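Local coordinates for protein L-lactate dehydrogenase (Trichomonas vaginalis, PDB 4UUL) that is an NAD-dependent L-lactate dehydrogenase of the malate dehydrogenase type 2 family, probably also able to act on malate, studied here as an engineered variant, at residues Gly262-Met267 against His298-Phe303; Leu194-Phe199 against Asp307-Lys312. The protein carries 1 engineered substitution. All coordinates share one frame; numbering follows the deposited sequence. Where two conformers were deposited one is given.

Contact 1. Residues Gly262-Met267 against His298-Phe303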
loop_
_atom_site.group_PDB
_atom_site.type_symbol
_atom_site.label_atom_id
_atom_site.label_comp_id
_atom_site.label_asym_id
_atom_site.label_seq_id
_atom_site.Cartn_x
_atom_site.Cartn_y
_atom_site.Cartn_z
ATOM N N GLY B 262 -23.827 12.727 -1.201
ATOM C CA GLY B 262 -23.507 13.251 -2.510
ATOM C C GLY B 262 -22.580 12.346 -3.304
ATOM O O GLY B 262 -22.397 12.528 -4.516
ATOM N N GLU B 263 -21.998 11.335 -2.651
ATOM C CA GLU B 263 -21.062 10.461 -3.328
ATOM C C GLU B 263 -21.753 9.466 -4.269
ATOM O O GLU B 263 -22.751 8.864 -3.906
ATOM C CB GLU B 263 -20.248 9.692 -2.306
ATOM C CG GLU B 263 -19.103 8.881 -2.890
ATOM C CD GLU B 263 -18.211 8.270 -1.817
ATOM O OE1 GLU B 263 -18.734 7.862 -0.747
ATOM O OE2 GLU B 263 -16.981 8.275 -2.025
ATOM N N VAL B 264 -21.218 9.360 -5.477
ATOM C CA VAL B 264 -21.733 8.486 -6.503
ATOM C C VAL B 264 -20.578 7.623 -6.984
ATOM O O VAL B 264 -19.597 8.135 -7.570
ATOM C CB VAL B 264 -22.341 9.274 -7.678
ATOM C CG1 VAL B 264 -22.786 8.326 -8.776
ATOM C CG2 VAL B 264 -23.547 10.086 -7.172
ATOM N N LEU B 265 -20.668 6.313 -6.696
ATOM C CA LEU B 265 -19.625 5.374 -7.098
ATOM C C LEU B 265 -20.136 4.416 -8.166
ATOM O O LEU B 265 -21.164 3.751 -7.975
ATOM C CB LEU B 265 -19.167 4.533 -5.911
ATOM C CG LEU B 265 -18.568 5.309 -4.713
ATOM C CD1 LEU B 265 -18.033 4.356 -3.692
ATOM C CD2 LEU B 265 -17.530 6.327 -5.123
ATOM N N SER B 266 -19.425 4.350 -9.270
ATOM C CA SER B 266 -19.759 3.372 -10.296
ATOM C C SER B 266 -19.405 1.995 -9.737
ATOM O O SER B 266 -18.317 1.800 -9.205
ATOM C CB SER B 266 -18.929 3.653 -11.539
ATOM O OG SER B 266 -19.194 4.949 -12.088
ATOM N N MET B 267 -20.366 1.085 -9.837
ATOM C CA MET B 267 -20.196 -0.265 -9.384
ATOM C C MET B 267 -20.923 -1.230 -10.338
ATOM O O MET B 267 -22.059 -0.965 -10.727
ATOM C CB MET B 267 -20.807 -0.443 -7.983
ATOM C CG MET B 267 -20.161 0.397 -6.918
ATOM S SD MET B 267 -20.990 0.198 -5.310
ATOM C CE MET B 267 -19.684 0.500 -4.217
ATOM N N HIS B 298 -27.561 0.800 -3.875
ATOM C CA HIS B 298 -28.717 1.316 -4.624
ATOM C C HIS B 298 -28.257 2.065 -5.839
ATOM O O HIS B 298 -27.312 2.807 -5.771
ATOM C CB HIS B 298 -29.556 2.262 -3.756
ATOM C CG HIS B 298 -29.995 1.656 -2.468
ATOM N ND1 HIS B 298 -31.108 0.860 -2.369
ATOM C CD2 HIS B 298 -29.446 1.681 -1.235
ATOM C CE1 HIS B 298 -31.251 0.450 -1.121
ATOM N NE2 HIS B 298 -30.255 0.940 -0.411
ATOM N N VAL B 299 -28.912 1.880 -6.959
ATOM C CA VAL B 299 -28.682 2.689 -8.127
ATOM C C VAL B 299 -29.237 4.094 -7.876
ATOM O O VAL B 299 -30.352 4.264 -7.423
ATOM C CB VAL B 299 -29.372 2.045 -9.362
ATOM C CG1 VAL B 299 -29.285 2.946 -10.562
ATOM C CG2 VAL B 299 -28.795 0.681 -9.695
ATOM N N VAL B 300 -28.430 5.094 -8.170
ATOM C CA VAL B 300 -28.779 6.485 -7.932
ATOM C C VAL B 300 -29.787 6.884 -9.000
ATOM O O VAL B 300 -29.550 6.675 -10.205
ATOM C CB VAL B 300 -27.550 7.360 -8.039
ATOM C CG1 VAL B 300 -27.936 8.829 -7.872
ATOM C CG2 VAL B 300 -26.515 6.955 -6.989
ATOM N N GLU B 301 -30.911 7.428 -8.541
ATOM C CA GLU B 301 -31.967 7.881 -9.439
ATOM C C GLU B 301 -31.714 9.303 -9.912
ATOM O O GLU B 301 -31.005 10.029 -9.250
ATOM C CB GLU B 301 -33.322 7.844 -8.720
ATOM C CG GLU B 301 -33.668 6.498 -8.128
ATOM C CD GLU B 301 -34.809 5.778 -8.802
ATOM O OE1 GLU B 301 -35.754 6.421 -9.284
ATOM O OE2 GLU B 301 -34.797 4.541 -8.797
ATOM N N GLY B 302 -32.302 9.705 -11.033
ATOM C CA GLY B 302 -32.352 11.108 -11.377
ATOM C C GLY B 302 -31.391 11.538 -12.453
ATOM O O GLY B 302 -31.443 12.655 -12.921
ATOM N N PHE B 303 -30.501 10.660 -12.875
ATOM C CA PHE B 303 -29.646 10.984 -14.003
ATOM C C PHE B 303 -30.457 10.956 -15.298
ATOM O O PHE B 303 -31.509 10.314 -15.399
ATOM C CB PHE B 303 -28.419 10.065 -14.046
ATOM C CG PHE B 303 -27.443 10.333 -12.891
ATOM C CD1 PHE B 303 -26.857 11.593 -12.777
ATOM C CD2 PHE B 303 -27.157 9.360 -11.954
ATOM C CE1 PHE B 303 -26.002 11.879 -11.716
ATOM C CE2 PHE B 303 -26.284 9.625 -10.911
ATOM C CZ PHE B 303 -25.709 10.875 -10.787
#
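Val264 meets Val300 and Phe303 with a single methyl, a compact example of how the two outer strands of a three-stranded sheet can touch beyond their ends. With CG1 anti to the backbone N (chi1 176°), CG2 is swung anti to the carbonyl carbon and carries both contacts. It lies 4.3 Å from Val300 CG2, methyl against methyl, and also 4.3 Å from Phe303 CZ, arriving at the edge of the ring near its plane rather than over a face. Both approaches are at the loose end of van der Waals contact, and the CA atoms of Val264 and Val300 stay 7.5 Å apart, so the backbones are not paired directly. The joint is correspondingly small, with 111 Å² of surface buried over both segments together. The strand that begins at Leu265 turns this leucine away from 298-303, onto Ala254 of helix 242-257. The OH of Tyr277 hydrogen bonds to both Val300 O and Phe303 N, bridging the bend between the two residues that meet Val264. Strand 284-291 lies between strands 265-270 and 297-299, pairing with both; its Pro288 touches Val264, while Asp179 of strand 177-183 contacts both Val264 and Phe303.

Contact 2. Residues Leu194-Phe199 against Asp307-Lys312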
loop_
_atom_site.group_PDB
_atom_site.type_symbol
_atom_site.label_atom_id
_atom_site.label_comp_id
_atom_site.label_asym_id
_atom_site.label_seq_id
_atom_site.Cartn_x
_atom_site.Cartn_y
_atom_site.Cartn_z
ATOM N N LEU B 194 -19.859 11.666 -19.345
ATOM C CA LEU B 194 -19.681 13.002 -18.837
ATOM C C LEU B 194 -20.930 13.833 -18.917
ATOM O O LEU B 194 -20.877 15.020 -18.573
ATOM C CB LEU B 194 -18.547 13.703 -19.584
ATOM C CG LEU B 194 -17.174 13.043 -19.479
ATOM C CD1 LEU B 194 -16.086 13.885 -20.180
ATOM C CD2 LEU B 194 -16.778 12.677 -18.018
ATOM N N THR B 195 -22.025 13.281 -19.424
ATOM C CA THR B 195 -23.233 14.099 -19.687
ATOM C C THR B 195 -23.994 14.560 -18.451
ATOM O O THR B 195 -24.814 15.469 -18.562
ATOM C CB THR B 195 -24.200 13.425 -20.660
ATOM O OG1 THR B 195 -24.796 12.305 -20.040
ATOM C CG2 THR B 195 -23.501 13.006 -21.918
ATOM N N GLN B 196 -23.725 13.953 -17.289
ATOM C CA GLN B 196 -24.302 14.412 -16.030
ATOM C C GLN B 196 -23.364 15.357 -15.298
ATOM O O GLN B 196 -23.780 16.046 -14.375
ATOM C CB GLN B 196 -24.550 13.272 -15.055
ATOM C CG GLN B 196 -24.845 11.904 -15.668
ATOM C CD GLN B 196 -26.168 11.831 -16.403
ATOM O OE1 GLN B 196 -27.148 12.586 -16.121
ATOM N NE2 GLN B 196 -26.250 10.870 -17.304
ATOM N N ALA B 197 -22.102 15.394 -15.700
ATOM C CA ALA B 197 -21.075 15.906 -14.811
ATOM C C ALA B 197 -21.082 17.426 -14.692
ATOM O O ALA B 197 -21.335 18.163 -15.666
ATOM C CB ALA B 197 -19.719 15.445 -15.278
ATOM N N THR B 198 -20.788 17.879 -13.487
ATOM C CA THR B 198 -20.647 19.300 -13.221
ATOM C C THR B 198 -19.299 19.559 -12.564
ATOM O O THR B 198 -18.625 18.641 -12.102
ATOM C CB THR B 198 -21.745 19.846 -12.295
ATOM O OG1 THR B 198 -21.842 19.039 -11.109
ATOM C CG2 THR B 198 -23.102 19.880 -13.020
ATOM N N PHE B 199 -18.870 20.824 -12.599
ATOM C CA PHE B 199 -17.644 21.202 -11.927
ATOM C C PHE B 199 -17.790 22.624 -11.412
ATOM O O PHE B 199 -18.539 23.427 -11.962
ATOM C CB PHE B 199 -16.442 21.066 -12.853
ATOM C CG PHE B 199 -16.342 22.115 -13.928
ATOM C CD1 PHE B 199 -17.171 22.106 -15.040
ATOM C CD2 PHE B 199 -15.413 23.136 -13.805
ATOM C CE1 PHE B 199 -17.078 23.099 -15.991
ATOM C CE2 PHE B 199 -15.323 24.129 -14.763
ATOM C CZ PHE B 199 -16.140 24.086 -15.865
ATOM N N ASP B 307 -29.900 10.980 -26.093
ATOM C CA ASP B 307 -29.870 10.011 -27.185
ATOM C C ASP B 307 -28.514 9.334 -27.273
ATOM O O ASP B 307 -28.429 8.143 -27.496
ATOM C CB ASP B 307 -30.214 10.670 -28.542
ATOM C CG ASP B 307 -31.650 11.062 -28.653
ATOM O OD1 ASP B 307 -32.469 10.590 -27.847
ATOM O OD2 ASP B 307 -31.959 11.844 -29.564
ATOM N N TRP B 308 -27.441 10.073 -27.067
ATOM C CA TRP B 308 -26.107 9.497 -27.082
ATOM C C TRP B 308 -25.968 8.431 -26.010
ATOM O O TRP B 308 -25.544 7.304 -26.281
ATOM C CB TRP B 308 -25.039 10.580 -26.878
ATOM C CG TRP B 308 -23.638 10.022 -26.737
ATOM C CD1 TRP B 308 -22.779 9.715 -27.750
ATOM C CD2 TRP B 308 -22.944 9.695 -25.518
ATOM N NE1 TRP B 308 -21.599 9.201 -27.242
ATOM C CE2 TRP B 308 -21.677 9.183 -25.883
ATOM C CE3 TRP B 308 -23.275 9.778 -24.174
ATOM C CZ2 TRP B 308 -20.734 8.774 -24.954
ATOM C CZ3 TRP B 308 -22.315 9.383 -23.237
ATOM C CH2 TRP B 308 -21.081 8.863 -23.648
ATOM N N LEU B 309 -26.362 8.749 -24.793
ATOM C CA LEU B 309 -26.220 7.808 -23.697
ATOM C C LEU B 309 -27.108 6.606 -23.902
ATOM O O LEU B 309 -26.710 5.462 -23.610
ATOM C CB LEU B 309 -26.480 8.502 -22.342
ATOM C CG LEU B 309 -26.251 7.585 -21.120
ATOM C CD1 LEU B 309 -24.848 6.942 -21.097
ATOM C CD2 LEU B 309 -26.492 8.364 -19.829
ATOM N N ARG B 310 -28.306 6.814 -24.433
ATOM C CA ARG B 310 -29.225 5.677 -24.649
ATOM C C ARG B 310 -28.566 4.655 -25.564
ATOM O O ARG B 310 -28.580 3.459 -25.307
ATOM C CB ARG B 310 -30.530 6.172 -25.281
ATOM C CG ARG B 310 -31.615 5.086 -25.539
ATOM C CD ARG B 310 -32.235 4.648 -24.241
ATOM N NE ARG B 310 -31.526 3.523 -23.656
ATOM C CZ ARG B 310 -31.597 3.181 -22.373
ATOM N NH1 ARG B 310 -32.290 3.913 -21.504
ATOM N NH2 ARG B 310 -30.953 2.134 -21.931
ATOM N N GLU B 311 -28.005 5.131 -26.665
ATOM C CA GLU B 311 -27.368 4.270 -27.627
ATOM C C GLU B 311 -26.172 3.554 -26.990
ATOM O O GLU B 311 -25.991 2.350 -27.175
ATOM C CB GLU B 311 -26.978 5.059 -28.893
ATOM C CG GLU B 311 -26.363 4.204 -30.007
ATOM C CD GLU B 311 -26.018 4.992 -31.261
ATOM O OE1 GLU B 311 -26.500 6.139 -31.409
ATOM O OE2 GLU B 311 -25.271 4.451 -32.110
ATOM N N LYS B 312 -25.368 4.265 -26.220
ATOM C CA LYS B 312 -24.204 3.655 -25.591
ATOM C C LYS B 312 -24.614 2.575 -24.579
ATOM O O LYS B 312 -23.999 1.532 -24.515
ATOM C CB LYS B 312 -23.351 4.710 -24.874
ATOM C CG LYS B 312 -22.659 5.709 -25.733
ATOM C CD LYS B 312 -21.665 5.099 -26.686
ATOM C CE LYS B 312 -20.406 4.725 -25.973
ATOM N NZ LYS B 312 -19.417 4.118 -26.934
#
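A type I beta turn, closed by the bond from Ala197 N to Leu194 O (3.1 Å), presents its two central residues, Thr195 and Gln196, to Trp308 and Leu309 in the first turn of the C-terminal helix 307-337. The contact illustrates how a polar turn can pack against a helix through carbon while its polar groups are satisfied elsewhere. Thr195 uses its methyl: CG2 sits 3.9 Å from Trp308 CE3 and 4.0 Å from CZ3, approaching the six-membered ring at a slant. The same threonine turns OG1 between its backbone N and carbonyl carbon (chi1 70°), from where it hydrogen bonds to Asp193. Gln196 bends at chi2 (-67°), which carries its amide over to the helix; NE2 comes to 3.6 Å from Leu309 CD2, the two side chains meeting at about a right angle. Leu309 offers the branch that extends farthest from its CA. This is a packing contact for the amide nitrogen, whose hydrogen bonds go to Lys304 O and to Asp193 OD2. Asp193 thus grips both turn side chains, one carboxylate oxygen for each, and Lys304 O adds a second hold on the amide. Lys312 lays CG over one face of the indole, toward its rim, 3.6 Å above the plane; Phe218 of helix 214-236 makes an edge-to-face pair with the ring. Around the turn, strand 191-193 precedes it and strand 198-201 follows, the chain passing across strand 177-183, which lies between them in the antiparallel sheet; Leu309 also rests on Val191 and Asp193 of strand 191-193.

Overall arrangement
Phe303 and Gln196 join the two contacts: Phe303 CD1 packs 3.5 Å from Gln196 OE1, so the ring that meets Val264 in contact 1 also borders the turn of contact 2. The contact centres are about 14 Å apart, on the same side of the chain's centre. In sequence, contact 1 is nested within the loop closed by contact 2, and the chain runs from strand 297-299 through Phe303 into helix 307-337. Contact 1 is a surface patch and contact 2 a buried one, both within the C-terminal alpha/beta domain. Both stand away from the NADH-binding residues and from His186, the predicted proton acceptor.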